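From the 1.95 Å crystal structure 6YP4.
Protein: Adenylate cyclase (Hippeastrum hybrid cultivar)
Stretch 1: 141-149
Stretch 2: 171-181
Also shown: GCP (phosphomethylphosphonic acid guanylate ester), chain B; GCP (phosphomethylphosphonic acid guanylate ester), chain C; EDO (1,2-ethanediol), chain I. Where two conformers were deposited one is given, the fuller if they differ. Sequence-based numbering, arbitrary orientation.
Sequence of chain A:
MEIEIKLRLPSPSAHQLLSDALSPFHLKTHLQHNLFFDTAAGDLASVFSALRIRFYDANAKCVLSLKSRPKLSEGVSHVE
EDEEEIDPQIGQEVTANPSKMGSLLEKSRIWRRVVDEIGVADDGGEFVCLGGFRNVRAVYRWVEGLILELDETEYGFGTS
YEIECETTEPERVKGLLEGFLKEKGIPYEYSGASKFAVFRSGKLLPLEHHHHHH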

# COMPACT_ATOMS: atom_id res chain seq x y z
N ARG A 141 5.86 6.64 5.06
CA ARG A 141 5.75 7.54 3.91
C ARG A 141 6.78 8.66 4.08
O ARG A 141 6.65 9.49 5.00
CB ARG A 141 4.34 8.10 3.76
CG ARG A 141 4.22 9.08 2.62
CD ARG A 141 2.76 9.49 2.33
NE ARG A 141 1.91 8.36 1.97
CZ ARG A 141 0.99 7.83 2.78
NH1 ARG A 141 0.82 8.35 3.98
NH2 ARG A 141 0.26 6.80 2.39
N TRP A 142 7.79 8.69 3.21
CA TRP A 142 8.97 9.54 3.33
C TRP A 142 8.89 10.69 2.32
O TRP A 142 7.80 11.03 1.83
CB TRP A 142 10.21 8.65 3.16
CG TRP A 142 11.48 9.32 3.55
CD1 TRP A 142 11.66 10.13 4.63
CD2 TRP A 142 12.73 9.30 2.85
NE1 TRP A 142 12.95 10.59 4.65
CE2 TRP A 142 13.63 10.10 3.57
CE3 TRP A 142 13.17 8.66 1.68
CZ2 TRP A 142 14.96 10.28 3.17
CZ3 TRP A 142 14.50 8.86 1.28
CH2 TRP A 142 15.36 9.66 2.03
N VAL A 143 10.04 11.31 2.01
CA VAL A 143 10.06 12.43 1.07
C VAL A 143 9.47 12.01 -0.29
O VAL A 143 9.60 10.86 -0.73
CB VAL A 143 11.47 13.03 0.90
CG1 VAL A 143 12.09 13.35 2.25
CG2 VAL A 143 12.37 12.10 0.10
N GLU A 144 8.78 12.95 -0.94
CA GLU A 144 8.12 12.75 -2.23
C GLU A 144 7.13 11.59 -2.21
O GLU A 144 6.86 10.98 -3.25
CB GLU A 144 9.12 12.57 -3.37
CG GLU A 144 10.18 13.65 -3.38
CD GLU A 144 11.13 13.56 -4.57
OE1 GLU A 144 12.31 13.93 -4.40
OE2 GLU A 144 10.67 13.16 -5.66
N GLY A 145 6.56 11.30 -1.04
CA GLY A 145 5.62 10.21 -0.92
C GLY A 145 6.22 8.82 -1.05
O GLY A 145 5.47 7.84 -1.06
N LEU A 146 7.54 8.71 -1.17
CA LEU A 146 8.18 7.41 -1.22
C LEU A 146 7.83 6.60 0.02
O LEU A 146 7.76 7.13 1.14
CB LEU A 146 9.70 7.57 -1.31
CG LEU A 146 10.25 8.27 -2.56
CD1 LEU A 146 11.71 8.70 -2.38
CD2 LEU A 146 10.09 7.35 -3.78
N ILE A 147 7.60 5.30 -0.18
CA ILE A 147 7.20 4.37 0.87
C ILE A 147 8.42 3.54 1.23
O ILE A 147 8.96 2.83 0.38
CB ILE A 147 6.04 3.47 0.41
CG1 ILE A 147 4.78 4.30 0.08
CG2 ILE A 147 5.79 2.36 1.41
CD1 ILE A 147 4.15 4.91 1.31
N LEU A 148 8.84 3.62 2.49
CA LEU A 148 9.94 2.80 3.02
C LEU A 148 9.38 1.67 3.87
O LEU A 148 8.47 1.88 4.67
CB LEU A 148 10.89 3.65 3.86
CG LEU A 148 11.49 4.92 3.27
CD1 LEU A 148 12.28 5.65 4.34
CD2 LEU A 148 12.36 4.65 2.04
N GLU A 149 9.95 0.47 3.70
CA GLU A 149 9.55 -0.71 4.46
C GLU A 149 10.76 -1.22 5.21
O GLU A 149 11.75 -1.62 4.58
CB GLU A 149 9.00 -1.80 3.54
CG GLU A 149 7.60 -1.54 3.02
CD GLU A 149 7.41 -2.08 1.62
OE1 GLU A 149 8.00 -1.50 0.69
OE2 GLU A 149 6.70 -3.09 1.45
N GLU A 171 17.94 4.59 -9.59
CA GLU A 171 19.24 5.19 -9.34
C GLU A 171 19.14 6.45 -8.49
O GLU A 171 19.97 6.67 -7.60
CB GLU A 171 19.96 5.48 -10.66
CG GLU A 171 20.31 4.20 -11.40
CD GLU A 171 21.27 3.32 -10.61
OE1 GLU A 171 21.25 2.09 -10.81
OE2 GLU A 171 22.06 3.86 -9.80
N ARG A 172 18.13 7.29 -8.72
CA ARG A 172 18.07 8.53 -7.96
C ARG A 172 17.54 8.30 -6.54
O ARG A 172 18.01 8.94 -5.59
CB ARG A 172 17.22 9.55 -8.71
CG ARG A 172 16.99 10.83 -7.96
CD ARG A 172 15.99 11.70 -8.68
NE ARG A 172 15.20 12.41 -7.71
CZ ARG A 172 13.91 12.16 -7.53
NH1 ARG A 172 13.31 11.25 -8.28
NH2 ARG A 172 13.20 12.80 -6.62
N VAL A 173 16.57 7.41 -6.37
CA VAL A 173 16.04 7.18 -5.03
C VAL A 173 17.08 6.48 -4.16
O VAL A 173 17.22 6.78 -2.97
CB VAL A 173 14.71 6.40 -5.09
CG1 VAL A 173 14.26 5.98 -3.69
CG2 VAL A 173 13.62 7.26 -5.79
N LYS A 174 17.82 5.55 -4.75
CA LYS A 174 18.86 4.87 -3.99
C LYS A 174 19.91 5.87 -3.50
O LYS A 174 20.41 5.74 -2.38
CB LYS A 174 19.48 3.76 -4.83
CG LYS A 174 20.75 3.18 -4.23
CD LYS A 174 21.27 2.05 -5.08
CE LYS A 174 22.42 2.50 -5.95
NZ LYS A 174 22.98 1.34 -6.71
N GLY A 175 20.22 6.88 -4.31
CA GLY A 175 21.07 7.96 -3.84
C GLY A 175 20.47 8.71 -2.67
O GLY A 175 21.13 8.96 -1.66
N LEU A 176 19.19 9.07 -2.78
CA LEU A 176 18.48 9.68 -1.66
C LEU A 176 18.55 8.81 -0.40
O LEU A 176 18.84 9.29 0.70
CB LEU A 176 17.01 9.90 -2.04
CG LEU A 176 16.72 10.95 -3.12
CD1 LEU A 176 15.24 11.03 -3.37
CD2 LEU A 176 17.25 12.31 -2.75
N LEU A 177 18.25 7.51 -0.54
CA LEU A 177 18.17 6.64 0.63
C LEU A 177 19.55 6.44 1.25
O LEU A 177 19.71 6.53 2.47
CB LEU A 177 17.54 5.30 0.23
CG LEU A 177 17.17 4.31 1.35
CD1 LEU A 177 16.47 4.98 2.52
CD2 LEU A 177 16.34 3.14 0.83
N GLU A 178 20.56 6.18 0.43
CA GLU A 178 21.92 6.08 0.96
C GLU A 178 22.34 7.37 1.66
O GLU A 178 22.95 7.33 2.74
CB GLU A 178 22.90 5.71 -0.15
CG GLU A 178 22.65 4.35 -0.80
CD GLU A 178 23.88 3.81 -1.54
OE1 GLU A 178 23.82 3.65 -2.78
OE2 GLU A 178 24.89 3.54 -0.87
N GLY A 179 22.04 8.53 1.05
CA GLY A 179 22.40 9.80 1.66
C GLY A 179 21.77 10.01 3.03
O GLY A 179 22.39 10.59 3.92
N PHE A 180 20.53 9.54 3.22
CA PHE A 180 19.86 9.68 4.51
C PHE A 180 20.46 8.75 5.55
O PHE A 180 20.63 9.13 6.71
CB PHE A 180 18.36 9.42 4.33
CG PHE A 180 17.55 9.36 5.62
CD1 PHE A 180 16.98 10.51 6.14
CD2 PHE A 180 17.31 8.14 6.25
CE1 PHE A 180 16.19 10.46 7.30
CE2 PHE A 180 16.53 8.08 7.42
CZ PHE A 180 15.97 9.24 7.94
N LEU A 181 20.79 7.52 5.16
CA LEU A 181 21.39 6.61 6.12
C LEU A 181 22.76 7.10 6.56
O LEU A 181 23.13 6.97 7.74
CB LEU A 181 21.48 5.19 5.53
CG LEU A 181 20.18 4.41 5.34
CD1 LEU A 181 20.47 2.95 5.05
CD2 LEU A 181 19.32 4.52 6.56
PG GCP B . -7.91 10.74 -2.79
O1G GCP B . -7.97 11.16 -4.23
O2G GCP B . -9.09 9.85 -2.44
O3G GCP B . -7.90 11.96 -1.91
C3B GCP B . -6.37 9.79 -2.55
PB GCP B . -6.24 9.33 -0.76
O1B GCP B . -6.68 10.44 0.15
O2B GCP B . -6.97 8.04 -0.48
O3A GCP B . -4.63 9.08 -0.51
PA GCP B . -4.14 8.34 0.87
O1A GCP B . -2.92 9.10 1.37
O2A GCP B . -5.26 8.46 1.88
O5' GCP B . -3.82 6.71 0.58
C5' GCP B . -3.75 6.26 -0.77
C4' GCP B . -2.50 6.89 -1.53
O4' GCP B . -1.17 6.84 -0.71
C3' GCP B . -2.27 6.20 -2.58
O3' GCP B . -1.97 7.09 -3.69
C2' GCP B . -1.01 5.15 -2.23
O2' GCP B . -0.06 5.01 -3.35
C1' GCP B . -0.43 5.54 -1.16
N9 GCP B . -0.54 4.46 -0.09
C8 GCP B . -1.51 4.51 0.82
N7 GCP B . -1.39 3.45 1.64
C5 GCP B . -0.34 2.74 1.23
C6 GCP B . 0.24 1.56 1.70
O6 GCP B . -0.22 1.01 2.64
N1 GCP B . 1.31 1.05 1.09
C2 GCP B . 1.84 1.68 0.01
N2 GCP B . 3.01 1.03 -0.57
N3 GCP B . 1.28 2.83 -0.45
C4 GCP B . 0.19 3.36 0.16
PG GCP C . 10.70 -8.44 -0.21
O1G GCP C . 12.05 -7.79 -0.16
O2G GCP C . 10.27 -8.88 1.17
O3G GCP C . 10.73 -9.62 -1.14
C3B GCP C . 9.51 -7.20 -0.83
PB GCP C . 7.84 -8.00 -0.97
O1B GCP C . 7.93 -9.41 -1.49
O2B GCP C . 7.10 -7.93 0.34
O3A GCP C . 7.03 -7.10 -2.08
PA GCP C . 5.41 -7.29 -2.24
O1A GCP C . 5.12 -7.29 -3.73
O2A GCP C . 5.04 -8.64 -1.65
O5' GCP C . 4.59 -6.07 -1.41
C5' GCP C . 5.33 -4.95 -0.93
C4' GCP C . 5.90 -4.08 -2.13
O4' GCP C . 4.86 -3.80 -3.26
C3' GCP C . 6.23 -2.93 -1.69
O3' GCP C . 7.50 -2.53 -2.26
C2' GCP C . 4.98 -1.87 -2.05
O2' GCP C . 5.47 -0.54 -2.47
C1' GCP C . 4.22 -2.41 -2.93
N9 GCP C . 2.82 -2.58 -2.37
C8 GCP C . 2.45 -3.74 -1.83
N7 GCP C . 1.17 -3.63 -1.40
C5 GCP C . 0.76 -2.39 -1.68
C6 GCP C . -0.45 -1.74 -1.47
O6 GCP C . -1.35 -2.31 -0.95
N1 GCP C . -0.61 -0.47 -1.85
C2 GCP C . 0.42 0.19 -2.45
N2 GCP C . 0.14 1.57 -2.83
N3 GCP C . 1.61 -0.45 -2.66
C4 GCP C . 1.78 -1.73 -2.28
C1 EDO I . 17.44 5.65 -12.97
O1 EDO I . 16.99 4.29 -13.09
C2 EDO I . 16.47 6.40 -12.06
O2 EDO I . 17.07 7.56 -11.47

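Stretch 1 turns and then enters a strand at Ile147. Stretch 2 is helical throughout. The two meet mainly through side chains, and no backbone hydrogen bond joins them. Together they bury 420 Å². Leu146 CA is 8.7 Å from Val173 CA, and Leu148 CA is 9.4 Å from Leu177 CA.

Arg141 does not reach the helix.

Trp142 makes the largest contact on its side. Its edge points toward the face of Phe180, with ring centroids 5.1 Å apart and planes at 65°. The closest atoms of this pair are Trp142 CZ2 and Phe180 CD1, at 3.6 Å. The indole also reaches the helix backbone: Trp142 CH2 is 3.7 Å from Leu176 O, which sits at the ring edge, near its plane. That oxygen is already the acceptor for Phe180 N within the helix.

The turn is held by Trp142 N to Leu146 O at 2.6 Å and by Leu146 N to Val143 O at 3.0 Å. Next, Glu144 forms a salt bridge with Arg172, with OE1 of Glu144 2.6 Å from NH2 of Arg172. The same NH2 of Arg172 gives a weak hydrogen bond to OE2 of Glu144 at 2.7 Å. Opposite charges pair here. The CA-to-CB bond of Arg172 points sideways, but its long side chain brings the guanidinium to Glu144.

Gly145 has a positive phi, which favours glycine, and it does not touch the helix.

Leu146 is buried. Its CD1 packs 4.0 Å from Val173 CG1 and 4.3 Å from Leu176 CD1. These side chains have no polar group to satisfy and gain by packing together away from water.

Ile147 is out of reach of the helix. Leu148 points toward it, and Leu148 CD2 meets Leu177 CD1 at 4.2 Å, a buried apolar pair of the same kind. Glu149 is again out of reach. The strand thus alternates.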